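Local coordinates for putative sodium:solute symporter (Proteus mirabilis, PDB 5NV9), which imports the sialic acid N-acetylneuraminic acid across the bacterial inner membrane, driven by the inward flow of sodium ions down their gradient, at residues A[118-129]-A[351-362]. Sequence-based numbering, arbitrary orientation.
Sequences VRSRLFASLSFM and ISSCFNSDIYTR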
loop_
_atom_site.group_PDB
_atom_site.type_symbol
_atom_site.label_atom_id
_atom_site.label_comp_id
_atom_site.label_asym_id
_atom_site.label_seq_id
_atom_site.Cartn_x
_atom_site.Cartn_y
_atom_site.Cartn_z
ATOM N N VAL A 118 -24.153 -1.539 -11.607
ATOM C CA VAL A 118 -23.921 -1.009 -10.305
ATOM C C VAL A 118 -23.598 -2.060 -9.240
ATOM O O VAL A 118 -22.973 -1.732 -8.237
ATOM C CB VAL A 118 -25.122 -0.108 -9.875
ATOM C CG1 VAL A 118 -26.340 -0.921 -9.468
ATOM C CG2 VAL A 118 -24.715 0.857 -8.796
ATOM N N ARG A 119 -23.953 -3.320 -9.443
ATOM C CA ARG A 119 -23.696 -4.338 -8.415
ATOM C C ARG A 119 -22.196 -4.635 -8.326
ATOM O O ARG A 119 -21.658 -4.901 -7.249
ATOM C CB ARG A 119 -24.556 -5.633 -8.655
ATOM C CG ARG A 119 -26.085 -5.442 -8.603
ATOM C CD ARG A 119 -26.852 -6.678 -9.095
ATOM N NE ARG A 119 -26.617 -6.868 -10.526
ATOM C CZ ARG A 119 -26.998 -7.913 -11.256
ATOM N NH1 ARG A 119 -27.663 -8.910 -10.704
ATOM N NH2 ARG A 119 -26.717 -7.951 -12.552
ATOM N N SER A 120 -21.513 -4.625 -9.455
ATOM C CA SER A 120 -20.129 -4.914 -9.455
ATOM C C SER A 120 -19.405 -3.694 -8.906
ATOM O O SER A 120 -18.387 -3.847 -8.234
ATOM C CB SER A 120 -19.624 -5.164 -10.880
ATOM O OG SER A 120 -19.935 -6.475 -11.341
ATOM N N ARG A 121 -19.885 -2.509 -9.270
ATOM C CA ARG A 121 -19.243 -1.289 -8.799
ATOM C C ARG A 121 -19.284 -1.211 -7.284
ATOM O O ARG A 121 -18.259 -1.019 -6.669
ATOM C CB ARG A 121 -19.875 -0.071 -9.453
ATOM C CG ARG A 121 -19.673 1.242 -8.740
ATOM C CD ARG A 121 -20.213 2.337 -9.616
ATOM N NE ARG A 121 -19.862 3.642 -9.087
ATOM C CZ ARG A 121 -20.360 4.809 -9.527
ATOM N NH1 ARG A 121 -21.243 4.869 -10.494
ATOM N NH2 ARG A 121 -19.933 5.936 -9.010
ATOM N N LEU A 122 -20.464 -1.412 -6.687
ATOM C CA LEU A 122 -20.627 -1.334 -5.264
ATOM C C LEU A 122 -19.959 -2.434 -4.457
ATOM O O LEU A 122 -19.461 -2.186 -3.292
ATOM C CB LEU A 122 -22.112 -1.296 -4.918
ATOM C CG LEU A 122 -22.821 0.017 -5.228
ATOM C CD1 LEU A 122 -24.312 -0.151 -5.061
ATOM C CD2 LEU A 122 -22.322 1.102 -4.301
ATOM N N PHE A 123 -19.946 -3.646 -5.007
ATOM C CA PHE A 123 -19.256 -4.713 -4.330
ATOM C C PHE A 123 -17.774 -4.321 -4.211
ATOM O O PHE A 123 -17.193 -4.439 -3.115
ATOM C CB PHE A 123 -19.392 -6.060 -4.993
ATOM C CG PHE A 123 -18.386 -7.073 -4.522
ATOM C CD1 PHE A 123 -18.561 -7.748 -3.335
ATOM C CD2 PHE A 123 -17.260 -7.353 -5.284
ATOM C CE1 PHE A 123 -17.640 -8.678 -2.901
ATOM C CE2 PHE A 123 -16.280 -8.241 -4.845
ATOM C CZ PHE A 123 -16.492 -8.935 -3.662
ATOM N N ALA A 124 -17.196 -3.831 -5.302
ATOM C CA ALA A 124 -15.769 -3.475 -5.331
ATOM C C ALA A 124 -15.420 -2.279 -4.446
ATOM O O ALA A 124 -14.415 -2.315 -3.767
ATOM C CB ALA A 124 -15.272 -3.261 -6.781
ATOM N N SER A 125 -16.252 -1.224 -4.497
ATOM C CA SER A 125 -16.072 -0.031 -3.729
ATOM C C SER A 125 -16.154 -0.279 -2.192
ATOM O O SER A 125 -15.310 0.202 -1.423
ATOM C CB SER A 125 -17.145 0.970 -4.146
ATOM O OG SER A 125 -16.918 2.211 -3.566
ATOM N N LEU A 126 -17.159 -1.036 -1.746
ATOM C CA LEU A 126 -17.304 -1.402 -0.345
ATOM C C LEU A 126 -16.146 -2.293 0.109
ATOM O O LEU A 126 -15.630 -2.124 1.230
ATOM C CB LEU A 126 -18.658 -2.080 -0.103
ATOM C CG LEU A 126 -19.845 -1.153 -0.346
ATOM C CD1 LEU A 126 -21.117 -1.946 -0.429
ATOM C CD2 LEU A 126 -19.985 -0.087 0.742
ATOM N N SER A 127 -15.675 -3.201 -0.739
ATOM C CA SER A 127 -14.544 -4.038 -0.371
ATOM C C SER A 127 -13.256 -3.168 -0.218
ATOM O O SER A 127 -12.454 -3.389 0.693
ATOM C CB SER A 127 -14.285 -5.115 -1.409
ATOM O OG SER A 127 -15.332 -6.058 -1.466
ATOM N N PHE A 128 -13.076 -2.192 -1.123
ATOM C CA PHE A 128 -11.960 -1.279 -1.057
ATOM C C PHE A 128 -12.002 -0.510 0.241
ATOM O O PHE A 128 -11.013 -0.488 0.979
ATOM C CB PHE A 128 -11.833 -0.312 -2.264
ATOM C CG PHE A 128 -10.773 0.725 -2.063
ATOM C CD1 PHE A 128 -9.444 0.466 -2.394
ATOM C CD2 PHE A 128 -11.070 1.913 -1.440
ATOM C CE1 PHE A 128 -8.452 1.393 -2.138
ATOM C CE2 PHE A 128 -10.061 2.853 -1.171
ATOM C CZ PHE A 128 -8.762 2.608 -1.544
HETATM N N MSE A 129 -13.120 0.154 0.492
HETATM C CA MSE A 129 -13.253 1.060 1.633
HETATM C C MSE A 129 -13.008 0.308 2.933
HETATM O O MSE A 129 -12.251 0.764 3.787
HETATM C CB MSE A 129 -14.597 1.728 1.589
HETATM C CG MSE A 129 -14.605 2.725 0.472
HETATM SE SE MSE A 129 -16.236 3.830 0.610
HETATM C CE MSE A 129 -17.456 2.516 -0.191
ATOM N N ILE A 351 -10.400 6.457 0.300
ATOM C CA ILE A 351 -11.658 6.054 0.970
ATOM C C ILE A 351 -12.710 7.093 0.762
ATOM O O ILE A 351 -13.837 6.791 0.316
ATOM C CB ILE A 351 -11.500 5.762 2.435
ATOM C CG1 ILE A 351 -10.785 4.452 2.634
ATOM C CG2 ILE A 351 -12.872 5.666 3.124
ATOM C CD1 ILE A 351 -10.116 4.310 4.001
ATOM N N SER A 352 -12.381 8.329 1.052
ATOM C CA SER A 352 -13.323 9.445 0.784
ATOM C C SER A 352 -13.652 9.641 -0.667
ATOM O O SER A 352 -14.784 9.972 -0.937
ATOM C CB SER A 352 -12.848 10.731 1.366
ATOM O OG SER A 352 -13.777 11.774 1.128
ATOM N N SER A 353 -12.729 9.419 -1.630
ATOM C CA SER A 353 -13.097 9.549 -3.023
ATOM C C SER A 353 -14.184 8.472 -3.458
ATOM O O SER A 353 -15.121 8.790 -4.202
ATOM C CB SER A 353 -11.857 9.447 -3.943
ATOM O OG SER A 353 -11.385 8.078 -4.022
ATOM N N CYS A 354 -13.979 7.220 -3.035
ATOM C CA CYS A 354 -14.931 6.135 -3.253
ATOM C C CYS A 354 -16.260 6.433 -2.595
ATOM O O CYS A 354 -17.330 6.269 -3.215
ATOM C CB CYS A 354 -14.357 4.829 -2.681
ATOM S SG CYS A 354 -12.975 4.188 -3.661
ATOM N N PHE A 355 -16.240 6.867 -1.335
ATOM C CA PHE A 355 -17.503 7.187 -0.723
ATOM C C PHE A 355 -18.259 8.276 -1.533
ATOM O O PHE A 355 -19.466 8.141 -1.784
ATOM C CB PHE A 355 -17.327 7.591 0.708
ATOM C CG PHE A 355 -18.622 7.757 1.449
ATOM C CD1 PHE A 355 -19.303 8.932 1.379
ATOM C CD2 PHE A 355 -19.163 6.701 2.191
ATOM C CE1 PHE A 355 -20.482 9.120 2.101
ATOM C CE2 PHE A 355 -20.354 6.863 2.876
ATOM C CZ PHE A 355 -21.020 8.079 2.815
ATOM N N ASN A 356 -17.541 9.331 -1.937
ATOM C CA ASN A 356 -18.101 10.496 -2.607
ATOM C C ASN A 356 -18.807 10.140 -3.946
ATOM O O ASN A 356 -19.950 10.590 -4.232
ATOM C CB ASN A 356 -17.015 11.551 -2.856
ATOM C CG ASN A 356 -17.539 12.981 -2.816
ATOM O OD1 ASN A 356 -17.883 13.572 -3.848
ATOM N ND2 ASN A 356 -17.663 13.521 -1.606
ATOM N N SER A 357 -18.115 9.332 -4.751
ATOM C CA SER A 357 -18.582 8.976 -6.069
ATOM C C SER A 357 -19.566 7.797 -6.010
ATOM O O SER A 357 -20.684 7.929 -6.505
ATOM C CB SER A 357 -17.402 8.645 -7.007
ATOM O OG SER A 357 -17.890 8.178 -8.288
ATOM N N ASP A 358 -19.120 6.676 -5.397
ATOM C CA ASP A 358 -19.793 5.385 -5.465
ATOM C C ASP A 358 -20.973 5.304 -4.494
ATOM O O ASP A 358 -21.896 4.534 -4.730
ATOM C CB ASP A 358 -18.857 4.208 -5.162
ATOM C CG ASP A 358 -17.652 4.152 -6.101
ATOM O OD1 ASP A 358 -17.844 4.446 -7.283
ATOM O OD2 ASP A 358 -16.521 3.852 -5.656
ATOM N N ILE A 359 -20.950 6.087 -3.418
ATOM C CA ILE A 359 -22.009 6.025 -2.427
ATOM C C ILE A 359 -22.886 7.299 -2.502
ATOM O O ILE A 359 -24.077 7.255 -2.927
ATOM C CB ILE A 359 -21.441 5.748 -1.035
ATOM C CG1 ILE A 359 -20.566 4.475 -1.026
ATOM C CG2 ILE A 359 -22.544 5.576 -0.005
ATOM C CD1 ILE A 359 -21.261 3.211 -1.452
ATOM N N TYR A 360 -22.295 8.428 -2.156
ATOM C CA TYR A 360 -23.005 9.669 -2.032
ATOM C C TYR A 360 -23.549 10.220 -3.355
ATOM O O TYR A 360 -24.697 10.598 -3.459
ATOM C CB TYR A 360 -22.075 10.714 -1.367
ATOM C CG TYR A 360 -22.689 12.075 -1.171
ATOM C CD1 TYR A 360 -23.825 12.245 -0.385
ATOM C CD2 TYR A 360 -22.098 13.226 -1.748
ATOM C CE1 TYR A 360 -24.391 13.522 -0.201
ATOM C CE2 TYR A 360 -22.665 14.488 -1.595
ATOM C CZ TYR A 360 -23.787 14.638 -0.794
ATOM O OH TYR A 360 -24.341 15.901 -0.637
ATOM N N THR A 361 -22.737 10.272 -4.380
ATOM C CA THR A 361 -23.198 10.793 -5.640
ATOM C C THR A 361 -24.086 9.729 -6.325
ATOM O O THR A 361 -25.215 10.001 -6.746
ATOM C CB THR A 361 -22.006 11.252 -6.498
ATOM O OG1 THR A 361 -21.263 12.256 -5.788
ATOM C CG2 THR A 361 -22.470 11.819 -7.790
ATOM N N ARG A 362 -23.638 8.491 -6.351
ATOM C CA ARG A 362 -24.320 7.531 -7.207
ATOM C C ARG A 362 -25.695 7.155 -6.679
ATOM O O ARG A 362 -26.614 6.848 -7.437
ATOM C CB ARG A 362 -23.458 6.279 -7.366
ATOM C CG ARG A 362 -24.163 5.143 -8.090
ATOM C CD ARG A 362 -24.556 5.567 -9.506
ATOM N NE ARG A 362 -25.158 4.454 -10.215
ATOM C CZ ARG A 362 -26.406 4.021 -10.029
ATOM N NH1 ARG A 362 -27.234 4.622 -9.159
ATOM N NH2 ARG A 362 -26.841 2.980 -10.727
HETATM O O HOH W 1 -21.216 8.674 -9.114
#
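Selenomethionine Met129 plugs a knobs-into-holes site among Ile351, Cys354, Phe355 and Ile359, where two transmembrane helices of the LeuT fold pack roughly antiparallel, their axes here at 152°. Its chain bends about CG-SE (chi3 -79°), with SE 3.8 Å from Ile351 O and CE carried to Ile359 CG1. Alongside, Cys354 SG makes an oblique sulfur-aromatic contact with Phe128, 4.5 Å from the ring centroid; the ring edge faces Ile351 N. This tight end points into the membrane, toward the sodium and sialic acid sites. On the exposed flank Leu126 CD2 only grazes Ile359 CD1 at 4.2 Å.

Toward the cytoplasm the contact turns polar and more open. Val118 CG2 lies over one face of the Arg362 guanidinium. Glu113 forms salt bridges with both Arg121 and Arg362, probably offsetting the closeness of the two cations. Between the two ends Asp358 joins the helices: Ser125 OG donates to OD2 at 2.7 Å, and Ser107 also bonds to that oxygen. Extended from CG to NE, Arg121 reaches across side-on, its guanidinium plane 87° from the carboxylate; NE (2.8 Å) and NH2 both grip Asp358 OD1, while NH2 also donates to a water that bonds to Ser357 O.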